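PDB 2HAY: putative NAD(P)H-flavin oxidoreductase from Streptococcus pyogenes serotype M1, which binds flavin mononucleotide and probably acts as an NAD(P)H-dependent oxidoreductase on nitrogenous or quinone-type compounds. Local coordinates for residues F126-E129 / M133-N136; M131-A134 / A139-D142. One frame throughout, in Å; residues are numbered along the deposited sequence.

Interaction 1 of 2, residues F126-E129 / M133-N136; sequences FQKE and MADN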
loop_
_atom_site.group_PDB
_atom_site.type_symbol
_atom_site.label_atom_id
_atom_site.label_comp_id
_atom_site.label_asym_id
_atom_site.label_seq_id
_atom_site.Cartn_x
_atom_site.Cartn_y
_atom_site.Cartn_z
ATOM N N PHE B 126 7.275 7.910 18.353
ATOM C CA PHE B 126 6.916 7.677 16.958
ATOM C C PHE B 126 5.499 8.192 16.652
ATOM O O PHE B 126 5.296 8.890 15.661
ATOM C CB PHE B 126 7.038 6.194 16.600
ATOM C CG PHE B 126 6.512 5.842 15.224
ATOM C CD1 PHE B 126 5.395 5.009 15.075
ATOM C CD2 PHE B 126 7.150 6.329 14.067
ATOM C CE1 PHE B 126 4.919 4.668 13.782
ATOM C CE2 PHE B 126 6.691 6.011 12.786
ATOM C CZ PHE B 126 5.585 5.184 12.629
ATOM N N GLN B 127 4.526 7.866 17.500
ATOM C CA GLN B 127 3.145 8.330 17.277
ATOM C C GLN B 127 2.898 9.788 17.660
ATOM O O GLN B 127 2.070 10.451 17.055
ATOM C CB GLN B 127 2.145 7.425 17.997
ATOM C CG GLN B 127 2.085 5.987 17.426
ATOM C CD GLN B 127 0.858 5.228 17.901
ATOM O OE1 GLN B 127 0.224 5.613 18.882
ATOM N NE2 GLN B 127 0.514 4.155 17.205
ATOM N N LYS B 128 3.605 10.287 18.667
ATOM C CA LYS B 128 3.396 11.650 19.139
ATOM C C LYS B 128 4.192 12.673 18.324
ATOM O O LYS B 128 3.679 13.749 18.018
ATOM C CB LYS B 128 3.766 11.790 20.620
ATOM C CG LYS B 128 2.847 11.076 21.576
ATOM C CD LYS B 128 3.111 11.469 23.027
ATOM C CE LYS B 128 1.925 11.006 23.885
ATOM N NZ LYS B 128 2.295 10.849 25.312
ATOM N N GLU B 129 5.414 12.309 17.940
ATOM C CA GLU B 129 6.349 13.267 17.348
ATOM C C GLU B 129 6.675 13.022 15.866
ATOM O O GLU B 129 6.584 13.947 15.064
ATOM C CB GLU B 129 7.608 13.377 18.219
ATOM C CG GLU B 129 7.295 13.941 19.625
ATOM C CD GLU B 129 8.013 13.207 20.744
ATOM O OE1 GLU B 129 9.265 13.116 20.671
ATOM O OE2 GLU B 129 7.320 12.731 21.691
HETATM N N MSE B 133 0.155 11.597 15.587
HETATM C CA MSE B 133 -1.123 10.900 15.483
HETATM C C MSE B 133 -1.590 10.193 16.776
HETATM O O MSE B 133 -2.690 9.704 16.823
HETATM C CB MSE B 133 -1.087 9.893 14.313
HETATM C CG MSE B 133 -0.034 8.803 14.490
HETATM SE SE MSE B 133 -0.070 7.471 13.056
HETATM C CE MSE B 133 1.142 6.205 13.807
ATOM N N ALA B 134 -0.750 10.127 17.800
ATOM C CA ALA B 134 -1.105 9.465 19.048
ATOM C C ALA B 134 -2.510 9.813 19.533
ATOM O O ALA B 134 -3.190 8.955 20.074
ATOM C CB ALA B 134 -0.095 9.810 20.142
ATOM N N ASP B 135 -2.935 11.070 19.361
ATOM C CA ASP B 135 -4.174 11.522 20.010
ATOM C C ASP B 135 -5.270 11.841 18.999
ATOM O O ASP B 135 -6.205 12.596 19.270
ATOM C CB ASP B 135 -3.892 12.689 20.955
ATOM C CG ASP B 135 -3.231 12.237 22.245
ATOM O OD1 ASP B 135 -3.464 11.083 22.693
ATOM O OD2 ASP B 135 -2.491 13.039 22.828
ATOM N N ASN B 136 -5.142 11.211 17.840
ATOM C CA ASN B 136 -5.945 11.518 16.682
ATOM C C ASN B 136 -6.468 10.224 16.053
ATOM O O ASN B 136 -5.857 9.702 15.131
ATOM C CB ASN B 136 -5.061 12.275 15.682
ATOM C CG ASN B 136 -5.828 12.778 14.488
ATOM O OD1 ASN B 136 -6.866 12.244 14.125
ATOM N ND2 ASN B 136 -5.312 13.820 13.868
#

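Interaction 2 of 2, residues M131-A134 / A139-D142; sequences MDMA and ALFD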
loop_
_atom_site.group_PDB
_atom_site.type_symbol
_atom_site.label_atom_id
_atom_site.label_comp_id
_atom_site.label_asym_id
_atom_site.label_seq_id
_atom_site.Cartn_x
_atom_site.Cartn_y
_atom_site.Cartn_z
HETATM N N MSE B 131 5.027 10.947 13.580
HETATM C CA MSE B 131 3.819 10.870 12.736
HETATM C C MSE B 131 2.670 11.769 13.208
HETATM O O MSE B 131 1.677 11.916 12.496
HETATM C CB MSE B 131 3.323 9.424 12.644
HETATM C CG MSE B 131 4.261 8.480 11.882
HETATM SE SE MSE B 131 3.313 7.421 10.530
HETATM C CE MSE B 131 2.967 9.001 9.475
ATOM N N ASP B 132 2.809 12.353 14.405
ATOM C CA ASP B 132 1.816 13.293 14.955
ATOM C C ASP B 132 0.381 12.730 14.914
ATOM O O ASP B 132 -0.506 13.298 14.269
ATOM C CB ASP B 132 1.919 14.645 14.214
ATOM C CG ASP B 132 1.073 15.752 14.857
ATOM O OD1 ASP B 132 0.919 15.769 16.100
ATOM O OD2 ASP B 132 0.575 16.616 14.101
HETATM N N MSE B 133 0.155 11.597 15.587
HETATM C CA MSE B 133 -1.123 10.900 15.483
HETATM C C MSE B 133 -1.590 10.193 16.776
HETATM O O MSE B 133 -2.690 9.704 16.823
HETATM C CB MSE B 133 -1.087 9.893 14.313
HETATM C CG MSE B 133 -0.034 8.803 14.490
HETATM SE SE MSE B 133 -0.070 7.471 13.056
HETATM C CE MSE B 133 1.142 6.205 13.807
ATOM N N ALA B 134 -0.750 10.127 17.800
ATOM C CA ALA B 134 -1.105 9.465 19.048
ATOM C C ALA B 134 -2.510 9.813 19.533
ATOM O O ALA B 134 -3.190 8.955 20.074
ATOM C CB ALA B 134 -0.095 9.810 20.142
ATOM N N ALA B 139 -6.446 9.657 12.227
ATOM C CA ALA B 139 -5.074 9.494 11.726
ATOM C C ALA B 139 -4.535 8.091 12.036
ATOM O O ALA B 139 -3.860 7.484 11.232
ATOM C CB ALA B 139 -4.122 10.595 12.286
ATOM N N LEU B 140 -4.855 7.584 13.212
ATOM C CA LEU B 140 -4.386 6.273 13.641
ATOM C C LEU B 140 -4.992 5.181 12.791
ATOM O O LEU B 140 -4.331 4.199 12.450
ATOM C CB LEU B 140 -4.818 6.073 15.085
ATOM C CG LEU B 140 -3.843 6.006 16.269
ATOM C CD1 LEU B 140 -2.439 6.414 15.974
ATOM C CD2 LEU B 140 -4.406 6.661 17.488
ATOM N N PHE B 141 -6.273 5.344 12.476
ATOM C CA PHE B 141 -6.966 4.419 11.608
ATOM C C PHE B 141 -6.374 4.474 10.219
ATOM O O PHE B 141 -6.153 3.423 9.584
ATOM C CB PHE B 141 -8.489 4.688 11.554
ATOM C CG PHE B 141 -9.180 3.821 10.550
ATOM C CD1 PHE B 141 -9.401 2.458 10.829
ATOM C CD2 PHE B 141 -9.507 4.322 9.286
ATOM C CE1 PHE B 141 -9.951 1.629 9.903
ATOM C CE2 PHE B 141 -10.088 3.478 8.321
ATOM C CZ PHE B 141 -10.320 2.126 8.639
ATOM N N ASP B 142 -6.145 5.694 9.719
ATOM C CA ASP B 142 -5.602 5.869 8.371
ATOM C C ASP B 142 -4.195 5.266 8.310
ATOM O O ASP B 142 -3.803 4.695 7.295
ATOM C CB ASP B 142 -5.649 7.340 7.945
ATOM C CG ASP B 142 -7.015 7.747 7.377
ATOM O OD1 ASP B 142 -7.755 6.878 6.870
ATOM O OD2 ASP B 142 -7.354 8.946 7.392
#

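Interaction 1 of 2, residues F126-E129 / M133-N136
A first torsion of 62° sets CG of Met133, a selenomethionine, between its own backbone N and carbonyl carbon, and the extended chain beyond it carries the terminal CE to Gln127 and Phe126. Gln127 meets it with CG anti to its carbonyl carbon (chi1 -66°). The setting is a helix-loop-helix connection of the nitroreductase fold, where helix 116-130 gives way to a loop in which Met133 to Asn136 form a type I beta turn. CE of Met133 lies 3.7 Å from CG of Gln127 and 4.1 Å from CE1 of Phe126, reaching that ring obliquely. The polar evidence centres on Gln127 O, which accepts two backbone bonds. Met133 N lies 2.7 Å from Gln127 O, almost in line with the carbonyl. Ala134 N, 2.9 Å from Gln127 O, sits well above the carbonyl plane. The Gln127 amide is held separately: NE2 donates to Ala94 O, and a weak bond joins OE1 to Tyr96 N. Lys128 turns its ammonium to Glu124 in a salt bridge, while its aliphatic part stays with the loop: CG packs 3.5 Å from CB of Ala134.

Interaction 2 of 2, residues M131-A134 / A139-D142
Met133 and Leu140 set their side chains at about a right angle, and CD1 of Leu140 is the branch that comes against the selenomethionine chain. CD1 of Leu140 lies 3.7 Å from CG and 3.9 Å from SE of Met133, distances that mark apolar packing along the shaft of the chain. Leu140 CD1 stands 3.4 Å from Met133 O and Leu140 CD2 3.6 Å from it, so the forked end of Leu140 spans the loop carbonyl. Leu140 CD2 also approaches Ala134 O at 3.7 Å; this second oxygen has a polar partner in Arg95 NE. Beside the crossing, Ala139 and Met133 both point their CB atoms into the contact, and these meet at 3.7 Å. No hydrogen bond joins the two segments; the contact is van der Waals packing, methyl against side chain and methyl against backbone carbonyl. Arg138 of the second subunit packs on Met133 and Ala139, and its NH1 donates to Asp132 O, which places the contact beside the dimer interface. Asn136 OD1 accepts from Ala139 N, capping the start of the helix. The arrangement is thus a helix-loop-helix turn of a dimeric nitroreductase, its loop folded onto the N-terminal part of helix 137-162.

Interactions 1 and 2 hold one loop to the two successive helices it connects, 116-130 and 137-162, and share Met133 and Ala134, their centres being only 6 Å apart. All touching residues of interaction 2 are buried, as are four of the five in interaction 1, Lys128 being partly exposed. Their chemistry differs: 126-129 receives the loop through backbone hydrogen bonds as well as packing, as befits a helix end with carbonyls to satisfy, whereas 139-142 meets it by van der Waals packing, with Leu140 methyls on loop carbonyls as well as on the Met133 chain. A probable bond from Met131 N to Phe126 O and packing of Gln127 NE2 on Leu140 CD1 join them directly. Both also border the second subunit.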